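Local coordinates for 2-(3-amino-3-carboxypropyl)histidine synthase (Pyrococcus horikoshii, PDB 3LZD), which catalyses the first step of diphthamide biosynthesis, transferring the 3-amino-3-carboxypropyl group of S-adenosyl-L-methionine to a histidine of elongation factor 2 by means of a [4Fe-4S] cluster, at residues R68-L73 / I111-S116; F128-A133 / I190-Q195; A161-Q166 / D236-A241. All blocks are in the same frame, centred on the assembly; numbering follows the deposited sequence.

Interaction 1 of 3, residues R68-L73 / I111-S116; sequences REAEEL and IHLGHS
The closest approach here is made to the backbone: Leu-113 CD1 settles 3.8 Å from Ala-70 CA and lies almost as near the methyl group, with Ala-70 CB at 3.9 Å. Alanine suits this spot because its small side chain lets a leucine methyl come right up to the helix surface. One turn further along, Leu-73 supplies the longer side chain of the helix, pointing toward the strand. Its CG stands anti to the backbone N (chi1 170°), which carries CD2 out over the strand. There CD2 meets two partners: Leu-113 CD2 at 4.1 Å, where the two leucines cross obliquely, and Ile-111 CD1 at 4.2 Å, where the side chains meet tip to tip. Ile-111 and Leu-113, two residues apart, present branched side chains to the same helix.

The arrangement is helix-on-sheet packing of an alpha/beta domain. Segment 68-73 of helix 67-78 packs on strand residues 111-114, axes 10.1 Å apart at closest approach and N-to-C directions 141° apart, nearer antiparallel than parallel. Ile-60 of the neighbouring strand 57-61 touches both leucines and so extends the apolar layer. Glu-71 of the same helix forms a salt bridge with Arg-298 of the second subunit. The contact itself is made wholly of hydrocarbon: it depends on close shape and burial from water, with no directional bond to fix the pairing.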
loop_
_atom_site.group_PDB
_atom_site.type_symbol
_atom_site.label_atom_id
_atom_site.label_comp_id
_atom_site.label_asym_id
_atom_site.label_seq_id
_atom_site.Cartn_x
_atom_site.Cartn_y
_atom_site.Cartn_z
ATOM N N ARG A 68 -10.119 10.071 14.677
ATOM C CA ARG A 68 -11.328 10.834 14.953
ATOM C C ARG A 68 -11.020 12.341 14.902
ATOM O O ARG A 68 -11.867 13.143 14.489
ATOM C CB ARG A 68 -11.894 10.416 16.320
ATOM C CG ARG A 68 -13.051 11.253 16.837
ATOM C CD ARG A 68 -14.414 10.651 16.486
ATOM N NE ARG A 68 -15.499 11.621 16.647
ATOM C CZ ARG A 68 -16.748 11.299 16.979
ATOM N NH1 ARG A 68 -17.672 12.247 17.099
ATOM N NH2 ARG A 68 -17.072 10.030 17.213
ATOM N N GLU A 69 -9.810 12.728 15.305
ATOM C CA GLU A 69 -9.423 14.136 15.282
ATOM C C GLU A 69 -9.322 14.614 13.829
ATOM O O GLU A 69 -9.614 15.768 13.524
ATOM C CB GLU A 69 -8.059 14.351 15.966
ATOM C CG GLU A 69 -8.077 14.331 17.494
ATOM C CD GLU A 69 -8.234 12.922 18.077
ATOM O OE1 GLU A 69 -8.291 11.931 17.300
ATOM O OE2 GLU A 69 -8.289 12.810 19.324
ATOM N N ALA A 70 -8.880 13.726 12.948
ATOM C CA ALA A 70 -8.758 14.053 11.536
ATOM C C ALA A 70 -10.130 14.431 10.968
ATOM O O ALA A 70 -10.254 15.446 10.281
ATOM C CB ALA A 70 -8.172 12.868 10.760
ATOM N N GLU A 71 -11.153 13.629 11.258
ATOM C CA GLU A 71 -12.505 13.906 10.753
ATOM C C GLU A 71 -13.157 15.166 11.350
ATOM O O GLU A 71 -13.931 15.843 10.666
ATOM C CB GLU A 71 -13.421 12.684 10.958
ATOM C CG GLU A 71 -14.880 12.851 10.450
ATOM C CD GLU A 71 -14.985 13.537 9.076
ATOM O OE1 GLU A 71 -14.143 13.263 8.194
ATOM O OE2 GLU A 71 -15.919 14.341 8.868
ATOM N N GLU A 72 -12.851 15.482 12.608
ATOM C CA GLU A 72 -13.406 16.679 13.248
ATOM C C GLU A 72 -12.762 17.916 12.609
ATOM O O GLU A 72 -13.422 18.933 12.372
ATOM C CB GLU A 72 -13.116 16.675 14.753
ATOM N N LEU A 73 -11.464 17.825 12.338
ATOM C CA LEU A 73 -10.758 18.926 11.715
ATOM C C LEU A 73 -11.319 19.160 10.308
ATOM O O LEU A 73 -11.481 20.305 9.887
ATOM C CB LEU A 73 -9.266 18.627 11.639
ATOM C CG LEU A 73 -8.438 19.599 10.800
ATOM C CD1 LEU A 73 -8.587 21.026 11.336
ATOM C CD2 LEU A 73 -6.990 19.159 10.823
ATOM N N ILE A 111 -2.335 18.245 5.026
ATOM C CA ILE A 111 -2.234 18.462 6.462
ATOM C C ILE A 111 -1.715 17.131 6.998
ATOM O O ILE A 111 -2.321 16.090 6.775
ATOM C CB ILE A 111 -3.592 18.781 7.118
ATOM C CG1 ILE A 111 -4.137 20.098 6.568
ATOM C CG2 ILE A 111 -3.415 18.921 8.640
ATOM C CD1 ILE A 111 -5.468 20.510 7.193
ATOM N N HIS A 112 -0.576 17.167 7.681
ATOM C CA HIS A 112 0.025 15.947 8.217
ATOM C C HIS A 112 -0.112 15.947 9.739
ATOM O O HIS A 112 0.632 16.639 10.438
ATOM C CB HIS A 112 1.497 15.886 7.820
ATOM C CG HIS A 112 2.182 14.630 8.255
ATOM N ND1 HIS A 112 2.268 13.513 7.452
ATOM C CD2 HIS A 112 2.780 14.300 9.424
ATOM C CE1 HIS A 112 2.888 12.549 8.108
ATOM N NE2 HIS A 112 3.209 13.001 9.308
ATOM N N LEU A 113 -1.060 15.178 10.260
ATOM C CA LEU A 113 -1.266 15.168 11.708
ATOM C C LEU A 113 -0.367 14.212 12.468
ATOM O O LEU A 113 0.028 13.166 11.946
ATOM C CB LEU A 113 -2.711 14.799 12.041
ATOM C CG LEU A 113 -3.832 15.680 11.485
ATOM C CD1 LEU A 113 -5.169 15.110 11.953
ATOM C CD2 LEU A 113 -3.664 17.114 11.969
ATOM N N GLY A 114 -0.047 14.591 13.702
ATOM C CA GLY A 114 0.728 13.735 14.583
ATOM C C GLY A 114 2.236 13.701 14.536
ATOM O O GLY A 114 2.854 13.126 15.431
ATOM N N HIS A 115 2.846 14.302 13.527
ATOM C CA HIS A 115 4.299 14.276 13.446
ATOM C C HIS A 115 4.817 15.620 12.984
ATOM O O HIS A 115 4.109 16.367 12.304
ATOM C CB HIS A 115 4.768 13.202 12.453
ATOM C CG HIS A 115 4.120 11.867 12.649
ATOM N ND1 HIS A 115 3.286 11.301 11.708
ATOM C CD2 HIS A 115 4.162 10.998 13.686
ATOM C CE1 HIS A 115 2.839 10.143 12.160
ATOM N NE2 HIS A 115 3.354 9.936 13.359
ATOM N N SER A 116 6.063 15.912 13.344
ATOM C CA SER A 116 6.709 17.149 12.941
ATOM C C SER A 116 7.494 16.867 11.660
ATOM O O SER A 116 7.753 15.715 11.303
ATOM C CB SER A 116 7.652 17.645 14.031
ATOM O OG SER A 116 8.569 16.629 14.399
#

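Interaction 2 of 3, residues F128-A133 / I190-Q195; sequences FVPAFA and ISWPGQ
Phe-132 and Pro-130 both meet the six-membered ring of Trp-192 at its outer atoms. Trp-192 is the first residue of a type II beta turn, Trp-192 to Gln-195, closed by Gln-195 N to Trp-192 O. Pro-130 CB lies at the indole edge, near its plane, 4.0 Å from Trp-192 CH2. The indole in turn reaches the edge of the phenyl ring, with Phe-132 CZ 3.9 Å from Trp-192 CZ2. The two rings are oblique, planes at 59° and centroids 5.8 Å apart, so they form neither a stack nor a T. One indole face carries Ser-191 CB, offset toward the rim.

Proline at the second place and glycine at the third fit this turn, since Pro-193 has its phi fixed near the required value and Gly-194 adopts a positive phi that would press a side chain against the preceding carbonyl. With CG anti to its carbonyl carbon (chi1 -52°), Trp-192 projects from the turn toward Pro-130 and Phe-132, so the loop between strands 180-182 and 210-214, strands of the second mixed sheet, packs against the chain that leads out of strand 126-130 of the first. Phe-370 stacks on the indole and Pro-369 O accepts from its NE1, which satisfies the one polar atom of the ring. The loop is braced from within by Gln-195, whose OE1 accepts from Ser-191 N at 2.9 Å (N-H...O 154°), the donor tilted somewhat from the carbonyl plane.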
loop_
_atom_site.group_PDB
_atom_site.type_symbol
_atom_site.label_atom_id
_atom_site.label_comp_id
_atom_site.label_asym_id
_atom_site.label_seq_id
_atom_site.Cartn_x
_atom_site.Cartn_y
_atom_site.Cartn_z
ATOM N N PHE A 128 2.353 20.549 9.132
ATOM C CA PHE A 128 2.639 19.452 10.072
ATOM C C PHE A 128 2.081 19.860 11.423
ATOM O O PHE A 128 2.355 20.959 11.892
ATOM C CB PHE A 128 4.140 19.214 10.205
ATOM C CG PHE A 128 4.760 18.645 8.977
ATOM C CD1 PHE A 128 5.122 19.468 7.919
ATOM C CD2 PHE A 128 4.909 17.266 8.837
ATOM C CE1 PHE A 128 5.623 18.925 6.732
ATOM C CE2 PHE A 128 5.403 16.719 7.658
ATOM C CZ PHE A 128 5.760 17.552 6.608
ATOM N N VAL A 129 1.300 18.979 12.035
ATOM C CA VAL A 129 0.666 19.253 13.324
ATOM C C VAL A 129 1.138 18.235 14.373
ATOM O O VAL A 129 0.444 17.275 14.674
ATOM C CB VAL A 129 -0.870 19.166 13.213
ATOM C CG1 VAL A 129 -1.513 19.649 14.511
ATOM C CG2 VAL A 129 -1.370 20.007 12.008
ATOM N N PRO A 130 2.335 18.446 14.934
ATOM C CA PRO A 130 2.931 17.568 15.948
ATOM C C PRO A 130 2.027 17.335 17.169
ATOM O O PRO A 130 1.292 18.223 17.606
ATOM C CB PRO A 130 4.217 18.301 16.343
ATOM C CG PRO A 130 4.527 19.158 15.168
ATOM C CD PRO A 130 3.176 19.634 14.701
ATOM N N ALA A 131 2.106 16.133 17.725
ATOM C CA ALA A 131 1.329 15.780 18.905
ATOM C C ALA A 131 2.236 15.919 20.128
ATOM O O ALA A 131 3.339 15.379 20.160
ATOM C CB ALA A 131 0.828 14.344 18.788
ATOM N N PHE A 132 1.764 16.645 21.129
ATOM C CA PHE A 132 2.530 16.846 22.351
ATOM C C PHE A 132 1.755 16.291 23.532
ATOM O O PHE A 132 0.615 16.686 23.770
ATOM C CB PHE A 132 2.815 18.340 22.569
ATOM C CG PHE A 132 3.654 18.954 21.484
ATOM C CD1 PHE A 132 3.074 19.716 20.486
ATOM C CD2 PHE A 132 5.022 18.708 21.426
ATOM C CE1 PHE A 132 3.842 20.221 19.444
ATOM C CE2 PHE A 132 5.796 19.209 20.390
ATOM C CZ PHE A 132 5.208 19.966 19.396
ATOM N N ALA A 133 2.371 15.363 24.261
ATOM C CA ALA A 133 1.732 14.765 25.432
ATOM C C ALA A 133 1.813 15.763 26.573
ATOM O O ALA A 133 2.819 16.448 26.745
ATOM C CB ALA A 133 2.437 13.471 25.818
ATOM N N ILE A 190 15.797 14.846 12.011
ATOM C CA ILE A 190 15.266 15.234 13.329
ATOM C C ILE A 190 14.656 16.642 13.280
ATOM O O ILE A 190 15.106 17.490 12.506
ATOM C CB ILE A 190 16.410 15.175 14.390
ATOM C CG1 ILE A 190 16.943 13.731 14.495
ATOM C CG2 ILE A 190 15.929 15.698 15.744
ATOM C CD1 ILE A 190 15.865 12.682 14.857
ATOM N N SER A 191 13.641 16.886 14.106
ATOM C CA SER A 191 12.948 18.181 14.156
ATOM C C SER A 191 13.403 19.137 15.269
ATOM O O SER A 191 13.369 20.366 15.096
ATOM C CB SER A 191 11.432 17.959 14.301
ATOM O OG SER A 191 10.952 17.036 13.327
ATOM N N TRP A 192 13.808 18.582 16.411
ATOM C CA TRP A 192 14.228 19.400 17.542
ATOM C C TRP A 192 15.417 18.767 18.262
ATOM O O TRP A 192 15.547 17.553 18.287
ATOM C CB TRP A 192 13.108 19.512 18.581
ATOM C CG TRP A 192 11.774 19.941 18.102
ATOM C CD1 TRP A 192 11.343 21.223 17.884
ATOM C CD2 TRP A 192 10.655 19.090 17.842
ATOM N NE1 TRP A 192 10.013 21.215 17.508
ATOM C CE2 TRP A 192 9.572 19.919 17.476
ATOM C CE3 TRP A 192 10.462 17.703 17.889
ATOM C CZ2 TRP A 192 8.313 19.406 17.158
ATOM C CZ3 TRP A 192 9.210 17.195 17.577
ATOM C CH2 TRP A 192 8.152 18.049 17.217
ATOM N N PRO A 193 16.290 19.588 18.879
ATOM C CA PRO A 193 17.441 19.028 19.601
ATOM C C PRO A 193 16.907 18.069 20.699
ATOM O O PRO A 193 15.885 18.357 21.340
ATOM C CB PRO A 193 18.110 20.264 20.205
ATOM C CG PRO A 193 17.702 21.393 19.243
ATOM C CD PRO A 193 16.259 21.061 18.967
ATOM N N GLY A 194 17.573 16.932 20.887
ATOM C CA GLY A 194 17.143 15.982 21.902
ATOM C C GLY A 194 16.127 14.931 21.478
ATOM O O GLY A 194 15.870 13.982 22.231
ATOM N N GLN A 195 15.546 15.081 20.285
ATOM C CA GLN A 195 14.570 14.115 19.793
ATOM C C GLN A 195 15.175 12.896 19.096
ATOM O O GLN A 195 16.033 13.015 18.222
ATOM C CB GLN A 195 13.609 14.802 18.824
ATOM C CG GLN A 195 12.611 13.852 18.133
ATOM C CD GLN A 195 12.087 14.417 16.812
ATOM O OE1 GLN A 195 12.546 15.470 16.338
ATOM N NE2 GLN A 195 11.139 13.720 16.209
#

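Interaction 3 of 3, residues A161-Q166 / D236-A241; sequences AQHIHQ and DPYTKA
Both rings of this contact hang with CG anti to their own carbonyl carbon, His-163 at chi1 -58° and Tyr-238 at -62°, and these torsions bring the imidazole and the phenol together beside Pro-237. The imidazole is sandwiched. Over one face comes Pro-237 CG, 4.2 Å from the ring centroid and 26° off the normal, a CH-pi contact of the proline ring methylene with the imidazole face. The opposite face is covered by the aliphatic part of Gln-162, whose CG lies 3.5 Å above the plane of the His-163 ring. Tyr-238 takes the edge: its OH sits in the imidazole plane, 3.9 Å from His-163 CE1, a packing distance and not a bond.

The proline and tyrosine belong to the turn of a beta hairpin that joins strand 231-235 to the antiparallel strand 242-244 at the margin of a mixed sheet, whereas 161-166 follows strand 154-159 of the same sheet. Asp-236 shapes the turn through one oxygen. Tyr-238 N reaches OD2 of Asp-236 at 2.7 Å, nearly along the C-O bond, making an Asx turn; Thr-239 N reaches the same OD2 from above the carboxylate plane. The threonine adds an ST turn, its OG1 accepting from Ala-241 N at 3.2 Å. Aspartate and threonine suit these places because their short side chains can bend back on backbone N-H groups just ahead.

Val-135 touches both His-163 and Tyr-238. Gln-162 and Tyr-238 are exposed, and a water bridges their polar ends: it donates to Gln-162 OE1 at 2.7 Å and is hydrogen-bonded to Tyr-238 OH at 2.7 Å.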
loop_
_atom_site.group_PDB
_atom_site.type_symbol
_atom_site.label_atom_id
_atom_site.label_comp_id
_atom_site.label_asym_id
_atom_site.label_seq_id
_atom_site.Cartn_x
_atom_site.Cartn_y
_atom_site.Cartn_z
ATOM N N ALA A 161 9.350 12.685 20.286
ATOM C CA ALA A 161 8.588 13.868 19.882
ATOM C C ALA A 161 7.516 14.328 20.855
ATOM O O ALA A 161 7.412 15.506 21.160
ATOM C CB ALA A 161 7.952 13.610 18.498
ATOM N N GLN A 162 6.724 13.395 21.359
ATOM C CA GLN A 162 5.628 13.736 22.266
ATOM C C GLN A 162 6.003 14.369 23.605
ATOM O O GLN A 162 5.141 14.975 24.261
ATOM C CB GLN A 162 4.761 12.497 22.516
ATOM C CG GLN A 162 5.456 11.424 23.321
ATOM C CD GLN A 162 4.597 10.189 23.484
ATOM O OE1 GLN A 162 3.448 10.273 23.913
ATOM N NE2 GLN A 162 5.153 9.035 23.148
ATOM N N HIS A 163 7.264 14.231 24.021
ATOM C CA HIS A 163 7.699 14.830 25.287
ATOM C C HIS A 163 8.769 15.897 25.073
ATOM O O HIS A 163 9.350 16.404 26.041
ATOM C CB HIS A 163 8.264 13.752 26.224
ATOM C CG HIS A 163 7.299 12.650 26.523
ATOM N ND1 HIS A 163 6.043 12.883 27.038
ATOM C CD2 HIS A 163 7.394 11.313 26.348
ATOM C CE1 HIS A 163 5.403 11.735 27.162
ATOM N NE2 HIS A 163 6.200 10.767 26.749
ATOM N N ILE A 164 9.014 16.247 23.811
ATOM C CA ILE A 164 10.059 17.210 23.456
ATOM C C ILE A 164 9.925 18.590 24.094
ATOM O O ILE A 164 10.926 19.213 24.443
ATOM C CB ILE A 164 10.178 17.339 21.893
ATOM C CG1 ILE A 164 11.530 17.948 21.511
ATOM C CG2 ILE A 164 9.044 18.166 21.339
ATOM C CD1 ILE A 164 12.720 17.014 21.738
ATOM N N HIS A 165 8.697 19.064 24.264
ATOM C CA HIS A 165 8.475 20.364 24.878
ATOM C C HIS A 165 8.878 20.310 26.341
ATOM O O HIS A 165 9.088 21.339 26.955
ATOM C CB HIS A 165 7.001 20.763 24.777
ATOM C CG HIS A 165 6.062 19.746 25.351
ATOM N ND1 HIS A 165 6.008 18.447 24.894
ATOM C CD2 HIS A 165 5.149 19.833 26.349
ATOM C CE1 HIS A 165 5.101 17.776 25.584
ATOM N NE2 HIS A 165 4.565 18.594 26.473
ATOM N N GLN A 166 8.993 19.105 26.893
ATOM C CA GLN A 166 9.369 18.949 28.295
ATOM C C GLN A 166 10.880 18.880 28.534
ATOM O O GLN A 166 11.328 18.876 29.678
ATOM C CB GLN A 166 8.711 17.690 28.870
ATOM C CG GLN A 166 7.199 17.779 29.052
ATOM C CD GLN A 166 6.795 18.404 30.370
ATOM O OE1 GLN A 166 7.380 18.107 31.418
ATOM N NE2 GLN A 166 5.777 19.252 30.333
ATOM N N ASP A 236 10.207 6.192 32.474
ATOM C CA ASP A 236 8.838 6.364 31.990
ATOM C C ASP A 236 8.208 7.497 32.806
ATOM O O ASP A 236 8.106 7.410 34.026
ATOM C CB ASP A 236 8.071 5.048 32.180
ATOM C CG ASP A 236 6.622 5.113 31.687
ATOM O OD1 ASP A 236 6.205 4.157 31.002
ATOM O OD2 ASP A 236 5.898 6.089 31.997
ATOM N N PRO A 237 7.777 8.580 32.136
ATOM C CA PRO A 237 7.169 9.717 32.834
ATOM C C PRO A 237 5.810 9.450 33.479
ATOM O O PRO A 237 5.395 10.170 34.376
ATOM C CB PRO A 237 7.104 10.789 31.749
ATOM C CG PRO A 237 6.847 9.967 30.504
ATOM C CD PRO A 237 7.804 8.803 30.677
ATOM N N TYR A 238 5.121 8.414 33.028
ATOM C CA TYR A 238 3.821 8.084 33.587
ATOM C C TYR A 238 3.899 7.182 34.818
ATOM O O TYR A 238 3.282 7.465 35.839
ATOM C CB TYR A 238 2.939 7.413 32.535
ATOM C CG TYR A 238 2.630 8.275 31.337
ATOM C CD1 TYR A 238 3.466 8.280 30.217
ATOM C CD2 TYR A 238 1.488 9.071 31.312
ATOM C CE1 TYR A 238 3.163 9.054 29.103
ATOM C CE2 TYR A 238 1.173 9.843 30.211
ATOM C CZ TYR A 238 2.015 9.832 29.112
ATOM O OH TYR A 238 1.717 10.622 28.030
ATOM N N THR A 239 4.650 6.093 34.714
ATOM C CA THR A 239 4.789 5.144 35.817
ATOM C C THR A 239 5.946 5.470 36.759
ATOM O O THR A 239 5.992 4.967 37.883
ATOM C CB THR A 239 5.031 3.743 35.286
ATOM O OG1 THR A 239 6.215 3.748 34.485
ATOM C CG2 THR A 239 3.860 3.279 34.441
ATOM N N LYS A 240 6.877 6.300 36.290
ATOM C CA LYS A 240 8.053 6.683 37.057
ATOM C C LYS A 240 8.984 5.487 37.194
ATOM O O LYS A 240 9.921 5.507 37.983
ATOM C CB LYS A 240 7.658 7.190 38.444
ATOM C CG LYS A 240 6.823 8.465 38.431
ATOM C CD LYS A 240 6.341 8.830 39.824
ATOM C CE LYS A 240 5.416 10.039 39.783
ATOM N NZ LYS A 240 4.727 10.286 41.082
ATOM N N ALA A 241 8.718 4.437 36.433
ATOM C CA ALA A 241 9.568 3.252 36.494
ATOM C C ALA A 241 10.845 3.516 35.717
ATOM O O ALA A 241 10.827 4.256 34.725
ATOM C CB ALA A 241 8.848 2.057 35.903
HETATM O O HOH W 1 1.701 9.315 25.723
#

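The three contacts lie in a row across two neighbouring alpha/beta units. Interaction 1 packs helix 67-78 on strand 109-114 of the first mixed sheet, and interaction 3 lies at loops of the second; their centres are about 22 Å apart. Interaction 2 stands between them, about 15 Å from interaction 1 and 13 Å from interaction 3, and joins strand 126-130 to the loop between strands 180-182 and 210-214. Along the chain interaction 1 closes before interaction 2 opens, whereas 2 and 3 alternate. Ser-116 OG with Ser-191 OG and Ala-133 N with Gln-162 O tie successive contacts. The two sheets share the strand order 2-1-3-4-5, consistent with an origin by gene triplication.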